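Local coordinates for GDSL-like protein (Roseburia intestinalis L1-82, PDB 6HFZ), which removes acetyl groups from complex beta-mannans as a two-domain esterase with a GDSL-like (SGNH hydrolase) domain, at residues A[292-297]-A[326-331]. Residues are numbered along the deposited sequence; the frame is centred on the assembly and turned at random.
Sequences QYRKSV and WGDKLE
Tyr293 and Glu331 face each other across an antiparallel strand pair and pack side by side, the aliphatic stem of the acid lying over the phenol. Glu331 CB stands 4.0 Å from the centroid of the Tyr293 ring in a CH-pi contact, and CG reaches on toward CZ and OH, the hydroxyl itself hydrogen-bonding Asp333. With CG anti to the backbone N (chi1 -173°) and a bend at chi2, the stem can follow the ring while its carboxylate turns to two lysines. Lys295 NZ donates to Glu331 OE1 at 2.8 Å from the anti side and Lys329 NZ at 3.0 Å from the syn side, through opposite faces of the carboxylate plane. Long, extended lysine chains suit this place, and the shared negative charge probably offsets repulsion between Lys295 NZ and Lys329 NZ, 5.1 Å apart. An alanine at Glu331 would probably leave both ammonium groups without their shared partner and open a gap beside the tyrosine's CZ and OH. On the opposite sheet face, buried Leu330 packs against Gln292, whose OE1 bonds Ser365, and against Phe86 of helix 84-96.

Past the strand ends, the partly exposed side is looser. Asp328 is short enough to accept Val297 N at OD1 (2.8 Å), while a water joins its OD2 to Ser296 OG, which also bonds Lys298 O. Gly327, at phi 152°, adopts a backbone where a side chain would strike the preceding carbonyl. The whole is an antiparallel beta ladder with a cross-strand salt-bridge network, in the all-antiparallel domain accompanying the SGNH-type esterase domain.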
# COMPACT_ATOMS: atom_id res chain seq x y z
N GLN A 292 3.22 -12.90 4.95
CA GLN A 292 4.06 -12.26 3.98
C GLN A 292 5.35 -13.07 3.78
O GLN A 292 5.95 -13.48 4.76
CB GLN A 292 4.46 -10.87 4.45
CG GLN A 292 3.37 -9.82 4.37
CD GLN A 292 4.01 -8.48 4.71
OE1 GLN A 292 4.48 -8.29 5.84
NE2 GLN A 292 4.08 -7.60 3.72
N TYR A 293 5.78 -13.24 2.53
CA TYR A 293 6.96 -14.04 2.22
C TYR A 293 7.49 -13.66 0.84
O TYR A 293 6.77 -13.08 0.03
CB TYR A 293 6.65 -15.55 2.23
CG TYR A 293 5.58 -16.01 1.24
CD1 TYR A 293 4.22 -15.81 1.49
CD2 TYR A 293 5.92 -16.67 0.07
CE1 TYR A 293 3.23 -16.26 0.60
CE2 TYR A 293 4.95 -17.10 -0.84
CZ TYR A 293 3.60 -16.89 -0.58
OH TYR A 293 2.64 -17.36 -1.44
N ARG A 294 8.75 -14.04 0.57
CA ARG A 294 9.34 -13.70 -0.70
C ARG A 294 8.94 -14.70 -1.78
O ARG A 294 9.02 -15.92 -1.59
CB ARG A 294 10.87 -13.67 -0.60
CG ARG A 294 11.58 -13.41 -1.93
CD ARG A 294 13.06 -13.13 -1.66
NE ARG A 294 13.78 -14.20 -0.99
CZ ARG A 294 14.83 -14.03 -0.20
NH1 ARG A 294 15.29 -12.81 0.06
NH2 ARG A 294 15.38 -15.06 0.43
N LYS A 295 8.60 -14.17 -2.97
CA LYS A 295 8.57 -14.91 -4.20
C LYS A 295 9.75 -14.40 -5.04
O LYS A 295 9.84 -13.22 -5.38
CB LYS A 295 7.22 -14.72 -4.91
CG LYS A 295 6.08 -15.55 -4.37
CD LYS A 295 4.82 -15.45 -5.18
CE LYS A 295 3.74 -16.35 -4.64
NZ LYS A 295 2.39 -15.98 -5.14
N SER A 296 10.68 -15.32 -5.32
CA SER A 296 12.01 -15.04 -5.83
C SER A 296 12.06 -15.26 -7.34
O SER A 296 11.56 -16.25 -7.85
CB SER A 296 13.04 -15.90 -5.10
OG SER A 296 14.30 -15.80 -5.76
N VAL A 297 12.66 -14.33 -8.08
CA VAL A 297 12.92 -14.57 -9.49
C VAL A 297 14.26 -15.30 -9.68
O VAL A 297 14.60 -15.69 -10.82
CB VAL A 297 12.91 -13.26 -10.30
CG1 VAL A 297 11.48 -12.72 -10.40
CG2 VAL A 297 13.88 -12.24 -9.71
N TRP A 326 9.55 -9.59 -13.52
CA TRP A 326 9.86 -8.16 -13.27
C TRP A 326 10.73 -7.97 -12.02
O TRP A 326 11.37 -6.95 -11.85
CB TRP A 326 8.57 -7.34 -13.15
CG TRP A 326 7.60 -7.85 -12.12
CD1 TRP A 326 6.54 -8.68 -12.34
CD2 TRP A 326 7.63 -7.60 -10.70
NE1 TRP A 326 5.89 -8.95 -11.16
CE2 TRP A 326 6.54 -8.30 -10.14
CE3 TRP A 326 8.46 -6.85 -9.85
CZ2 TRP A 326 6.25 -8.26 -8.77
CZ3 TRP A 326 8.17 -6.81 -8.50
CH2 TRP A 326 7.08 -7.51 -7.97
N GLY A 327 10.73 -8.95 -11.11
CA GLY A 327 11.50 -8.88 -9.89
C GLY A 327 10.85 -9.69 -8.78
O GLY A 327 9.76 -10.24 -8.95
N ASP A 328 11.55 -9.78 -7.65
CA ASP A 328 11.04 -10.44 -6.44
C ASP A 328 9.76 -9.71 -6.00
O ASP A 328 9.65 -8.48 -6.12
CB ASP A 328 12.09 -10.38 -5.32
CG ASP A 328 13.33 -11.24 -5.56
OD1 ASP A 328 13.28 -12.13 -6.41
OD2 ASP A 328 14.34 -10.97 -4.90
N LYS A 329 8.79 -10.48 -5.49
CA LYS A 329 7.55 -9.93 -4.97
C LYS A 329 7.50 -10.21 -3.47
O LYS A 329 7.82 -11.34 -3.01
CB LYS A 329 6.36 -10.55 -5.69
CG LYS A 329 4.98 -10.12 -5.20
CD LYS A 329 3.85 -10.84 -5.92
CE LYS A 329 2.50 -10.19 -5.68
NZ LYS A 329 1.41 -11.07 -6.15
N LEU A 330 7.05 -9.21 -2.73
CA LEU A 330 6.67 -9.38 -1.32
C LEU A 330 5.21 -9.87 -1.26
O LEU A 330 4.25 -9.09 -1.19
CB LEU A 330 6.88 -8.05 -0.60
CG LEU A 330 6.42 -8.03 0.85
CD1 LEU A 330 7.00 -9.20 1.63
CD2 LEU A 330 6.72 -6.72 1.53
N GLU A 331 5.04 -11.20 -1.31
CA GLU A 331 3.73 -11.77 -1.41
C GLU A 331 2.99 -11.61 -0.07
O GLU A 331 3.61 -11.69 1.01
CB GLU A 331 3.81 -13.22 -1.86
CG GLU A 331 2.44 -13.85 -2.15
CD GLU A 331 1.62 -13.10 -3.19
OE1 GLU A 331 1.82 -13.40 -4.37
OE2 GLU A 331 0.84 -12.16 -2.84
O HOH W 1 2.99 -7.51 1.05
O HOH W 2 15.46 -13.54 -4.90